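Local coordinates for ribonucleoside-diphosphate reductase subunit beta (Streptococcus sanguinis, PDB 4N83), which is the metal-cofactor subunit of a class Ib ribonucleotide reductase, which probably provides deoxyribonucleotides for DNA synthesis by reducing ribonucleotides, at residues Glu248-Asn258 against Phe270-Val281. Residues are numbered along the deposited sequence; the frame is centred on the assembly and turned at random.
Sequences EVKTFLRYNAN and FPDSADDVNPIV
Asn258 OD1 is gripped by two backbone N-H groups, Phe270 N (3.0 Å) and, weakly, Leu269 N, while Asn258 ND2 gives a weak bond to Phe270 O. At this end Arg254 NE also forms a salt bridge with Asp272 OD1 at 2.9 Å, nearly straight at 167°; OD1 lies in the guanidinium plane, whereas NE reaches it from above the plane of the carboxylate, and Thr251 CG2 packs against the same oxygen. Arg254 CG lies over one face of the Phe270 ring, a CH-pi contact 3.7 Å from the centroid, and beyond it the bend at chi3 (-76°) turns NE to Asp272. Tyr229 of helix 211-240 binds NH1. Midway, the two branches of Val277 part: CG1 reaches Phe252 CD1 at 3.5 Å, whereas CG2 meets CB of Tyr255, whose ring has Ala274 CA over one face. Val281 CG1 covers a face of Phe252, with Asn256 ND2 over the opposite one. At the far end Asn278 works twice: ND2 donates to Glu248 OE1 (2.8 Å), while OD1 accepts from Val281 N (3.1 Å) and, weakly, from Ile280 N. The loop thus runs back antiparallel along helix 246-263 of the ferritin-like helical fold, the Phe252 side chain about 12 Å from that of the manganese ligand Glu191, and enters helix 279-285 through an asparagine N-cap.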
loop_
_atom_site.group_PDB
_atom_site.type_symbol
_atom_site.label_atom_id
_atom_site.label_comp_id
_atom_site.label_asym_id
_atom_site.label_seq_id
_atom_site.Cartn_x
_atom_site.Cartn_y
_atom_site.Cartn_z
ATOM N N GLU A 248 -11.565 -15.577 30.663
ATOM C CA GLU A 248 -10.174 -15.196 30.400
ATOM C C GLU A 248 -10.063 -14.230 29.217
ATOM O O GLU A 248 -9.232 -13.320 29.235
ATOM C CB GLU A 248 -9.311 -16.432 30.138
ATOM C CG GLU A 248 -9.126 -17.327 31.352
ATOM C CD GLU A 248 -8.217 -18.507 31.068
ATOM O OE1 GLU A 248 -7.220 -18.681 31.799
ATOM O OE2 GLU A 248 -8.495 -19.258 30.108
ATOM N N VAL A 249 -10.891 -14.439 28.194
ATOM C CA VAL A 249 -10.932 -13.549 27.027
ATOM C C VAL A 249 -11.501 -12.181 27.418
ATOM O O VAL A 249 -11.066 -11.150 26.902
ATOM C CB VAL A 249 -11.764 -14.156 25.870
ATOM C CG1 VAL A 249 -11.940 -13.155 24.733
ATOM C CG2 VAL A 249 -11.108 -15.429 25.351
ATOM N N LYS A 250 -12.474 -12.186 28.327
ATOM C CA LYS A 250 -13.027 -10.950 28.881
ATOM C C LYS A 250 -11.969 -10.170 29.667
ATOM O O LYS A 250 -11.928 -8.940 29.606
ATOM C CB LYS A 250 -14.236 -11.255 29.770
ATOM C CG LYS A 250 -15.462 -11.712 28.993
ATOM C CD LYS A 250 -16.547 -12.244 29.913
ATOM C CE LYS A 250 -17.805 -12.595 29.136
ATOM N NZ LYS A 250 -18.886 -13.100 30.025
ATOM N N THR A 251 -11.118 -10.892 30.397
ATOM C CA THR A 251 -9.990 -10.288 31.112
ATOM C C THR A 251 -8.969 -9.704 30.130
ATOM O O THR A 251 -8.372 -8.660 30.391
ATOM C CB THR A 251 -9.275 -11.319 32.014
ATOM O OG1 THR A 251 -10.244 -12.077 32.750
ATOM C CG2 THR A 251 -8.331 -10.630 32.992
ATOM N N PHE A 252 -8.780 -10.392 29.005
ATOM C CA PHE A 252 -7.841 -9.967 27.965
ATOM C C PHE A 252 -8.376 -8.763 27.184
ATOM O O PHE A 252 -7.603 -7.895 26.771
ATOM C CB PHE A 252 -7.560 -11.146 27.020
ATOM C CG PHE A 252 -6.324 -10.987 26.169
ATOM C CD1 PHE A 252 -5.099 -10.657 26.737
ATOM C CD2 PHE A 252 -6.379 -11.216 24.798
ATOM C CE1 PHE A 252 -3.963 -10.528 25.951
ATOM C CE2 PHE A 252 -5.246 -11.094 24.010
ATOM C CZ PHE A 252 -4.036 -10.751 24.586
ATOM N N LEU A 253 -9.694 -8.715 26.989
ATOM C CA LEU A 253 -10.344 -7.607 26.275
ATOM C C LEU A 253 -10.303 -6.297 27.062
ATOM O O LEU A 253 -10.069 -5.233 26.488
ATOM C CB LEU A 253 -11.798 -7.959 25.933
ATOM C CG LEU A 253 -12.001 -8.821 24.683
ATOM C CD1 LEU A 253 -13.412 -9.392 24.646
ATOM C CD2 LEU A 253 -11.708 -8.015 23.424
ATOM N N ARG A 254 -10.543 -6.379 28.367
ATOM C CA ARG A 254 -10.460 -5.210 29.245
ATOM C C ARG A 254 -9.029 -4.675 29.335
ATOM O O ARG A 254 -8.818 -3.467 29.459
ATOM C CB ARG A 254 -10.980 -5.547 30.647
ATOM C CG ARG A 254 -12.490 -5.716 30.727
ATOM C CD ARG A 254 -12.947 -5.993 32.152
ATOM N NE ARG A 254 -12.666 -7.369 32.565
ATOM C CZ ARG A 254 -13.502 -8.402 32.437
ATOM N NH1 ARG A 254 -14.711 -8.252 31.902
ATOM N NH2 ARG A 254 -13.122 -9.606 32.853
ATOM N N TYR A 255 -8.057 -5.583 29.268
ATOM C CA TYR A 255 -6.640 -5.228 29.347
ATOM C C TYR A 255 -6.183 -4.426 28.127
ATOM O O TYR A 255 -5.602 -3.350 28.270
ATOM C CB TYR A 255 -5.789 -6.496 29.505
ATOM C CG TYR A 255 -4.296 -6.275 29.380
ATOM C CD1 TYR A 255 -3.629 -5.393 30.227
ATOM C CD2 TYR A 255 -3.549 -6.954 28.421
ATOM C CE1 TYR A 255 -2.264 -5.189 30.118
ATOM C CE2 TYR A 255 -2.183 -6.757 28.304
ATOM C CZ TYR A 255 -1.545 -5.875 29.155
ATOM O OH TYR A 255 -0.190 -5.676 29.041
ATOM N N ASN A 256 -6.455 -4.951 26.935
ATOM C CA ASN A 256 -6.052 -4.295 25.687
ATOM C C ASN A 256 -6.879 -3.056 25.334
ATOM O O ASN A 256 -6.460 -2.248 24.504
ATOM C CB ASN A 256 -6.089 -5.290 24.523
ATOM C CG ASN A 256 -4.936 -6.275 24.564
ATOM O OD1 ASN A 256 -3.774 -5.879 24.657
ATOM N ND2 ASN A 256 -5.248 -7.561 24.487
ATOM N N ALA A 257 -8.049 -2.910 25.956
ATOM C CA ALA A 257 -8.864 -1.703 25.803
ATOM C C ALA A 257 -8.122 -0.475 26.326
ATOM O O ALA A 257 -8.270 0.626 25.794
ATOM C CB ALA A 257 -10.192 -1.864 26.530
ATOM N N ASN A 258 -7.318 -0.681 27.368
ATOM C CA ASN A 258 -6.518 0.385 27.966
ATOM C C ASN A 258 -5.372 0.835 27.060
ATOM O O ASN A 258 -5.001 2.010 27.060
ATOM C CB ASN A 258 -5.962 -0.072 29.317
ATOM C CG ASN A 258 -7.056 -0.486 30.290
ATOM O OD1 ASN A 258 -8.146 0.088 30.295
ATOM N ND2 ASN A 258 -6.770 -1.487 31.117
ATOM N N PHE A 270 -10.024 0.177 32.687
ATOM C CA PHE A 270 -10.208 -1.021 33.514
ATOM C C PHE A 270 -9.026 -1.269 34.455
ATOM O O PHE A 270 -7.916 -0.804 34.193
ATOM C CB PHE A 270 -10.429 -2.245 32.623
ATOM C CG PHE A 270 -11.653 -2.149 31.758
ATOM C CD1 PHE A 270 -11.574 -1.624 30.475
ATOM C CD2 PHE A 270 -12.887 -2.576 32.230
ATOM C CE1 PHE A 270 -12.702 -1.531 29.676
ATOM C CE2 PHE A 270 -14.019 -2.485 31.436
ATOM C CZ PHE A 270 -13.926 -1.963 30.157
ATOM N N PRO A 271 -9.262 -2.007 35.559
ATOM C CA PRO A 271 -8.196 -2.348 36.504
ATOM C C PRO A 271 -7.399 -3.609 36.135
ATOM O O PRO A 271 -6.441 -3.949 36.834
ATOM C CB PRO A 271 -8.962 -2.574 37.810
ATOM C CG PRO A 271 -10.280 -3.108 37.369
ATOM C CD PRO A 271 -10.577 -2.486 36.029
ATOM N N ASP A 272 -7.786 -4.288 35.055
ATOM C CA ASP A 272 -7.127 -5.530 34.640
ATOM C C ASP A 272 -5.726 -5.263 34.092
ATOM O O ASP A 272 -5.574 -4.686 33.015
ATOM C CB ASP A 272 -7.960 -6.258 33.580
ATOM C CG ASP A 272 -9.300 -6.733 34.110
ATOM O OD1 ASP A 272 -9.911 -7.613 33.467
ATOM O OD2 ASP A 272 -9.747 -6.231 35.164
ATOM N N SER A 273 -4.712 -5.689 34.843
ATOM C CA SER A 273 -3.314 -5.532 34.444
ATOM C C SER A 273 -2.829 -6.789 33.712
ATOM O O SER A 273 -3.637 -7.630 33.312
ATOM C CB SER A 273 -2.451 -5.261 35.679
ATOM O OG SER A 273 -1.137 -4.880 35.311
ATOM N N ALA A 274 -1.515 -6.905 33.534
ATOM C CA ALA A 274 -0.915 -8.084 32.906
ATOM C C ALA A 274 -0.990 -9.320 33.806
ATOM O O ALA A 274 -1.087 -10.442 33.309
ATOM C CB ALA A 274 0.530 -7.802 32.523
ATOM N N ASP A 275 -0.938 -9.111 35.123
ATOM C CA ASP A 275 -1.042 -10.207 36.097
ATOM C C ASP A 275 -2.444 -10.826 36.153
ATOM O O ASP A 275 -2.598 -11.980 36.555
ATOM C CB ASP A 275 -0.642 -9.729 37.501
ATOM C CG ASP A 275 0.840 -9.405 37.619
ATOM O OD1 ASP A 275 1.223 -8.766 38.622
ATOM O OD2 ASP A 275 1.623 -9.785 36.722
ATOM N N ASP A 276 -3.459 -10.057 35.758
ATOM C CA ASP A 276 -4.840 -10.545 35.732
ATOM C C ASP A 276 -5.088 -11.464 34.533
ATOM O O ASP A 276 -5.845 -12.431 34.630
ATOM C CB ASP A 276 -5.825 -9.371 35.701
ATOM C CG ASP A 276 -5.698 -8.468 36.918
ATOM O OD1 ASP A 276 -4.593 -7.931 37.149
ATOM O OD2 ASP A 276 -6.703 -8.290 37.637
ATOM N N VAL A 277 -4.442 -11.153 33.412
ATOM C CA VAL A 277 -4.557 -11.944 32.185
ATOM C C VAL A 277 -3.884 -13.305 32.362
ATOM O O VAL A 277 -2.950 -13.441 33.154
ATOM C CB VAL A 277 -3.913 -11.199 30.992
ATOM C CG1 VAL A 277 -3.860 -12.074 29.744
ATOM C CG2 VAL A 277 -4.666 -9.908 30.704
ATOM N N ASN A 278 -4.371 -14.306 31.630
ATOM C CA ASN A 278 -3.763 -15.637 31.612
ATOM C C ASN A 278 -2.242 -15.547 31.454
ATOM O O ASN A 278 -1.754 -14.816 30.591
ATOM C CB ASN A 278 -4.366 -16.480 30.479
ATOM C CG ASN A 278 -3.817 -17.898 30.438
ATOM O OD1 ASN A 278 -2.649 -18.116 30.116
ATOM N ND2 ASN A 278 -4.664 -18.872 30.753
ATOM N N PRO A 279 -1.488 -16.287 32.290
ATOM C CA PRO A 279 -0.027 -16.174 32.268
ATOM C C PRO A 279 0.626 -16.740 31.005
ATOM O O PRO A 279 1.631 -16.194 30.544
ATOM C CB PRO A 279 0.405 -16.974 33.501
ATOM C CG PRO A 279 -0.688 -17.960 33.716
ATOM C CD PRO A 279 -1.949 -17.265 33.293
ATOM N N ILE A 280 0.063 -17.815 30.455
ATOM C CA ILE A 280 0.640 -18.466 29.274
ATOM C C ILE A 280 0.331 -17.680 27.993
ATOM O O ILE A 280 1.030 -17.821 26.989
ATOM C CB ILE A 280 0.189 -19.950 29.155
ATOM C CG1 ILE A 280 1.376 -20.841 28.766
ATOM C CG2 ILE A 280 -0.970 -20.123 28.179
ATOM C CD1 ILE A 280 2.302 -21.173 29.918
ATOM N N VAL A 281 -0.720 -16.860 28.032
ATOM C CA VAL A 281 -1.028 -15.935 26.939
ATOM C C VAL A 281 -0.097 -14.725 27.008
ATOM O O VAL A 281 0.318 -14.195 25.975
ATOM C CB VAL A 281 -2.501 -15.471 26.979
ATOM C CG1 VAL A 281 -2.776 -14.432 25.896
ATOM C CG2 VAL A 281 -3.431 -16.666 26.821
#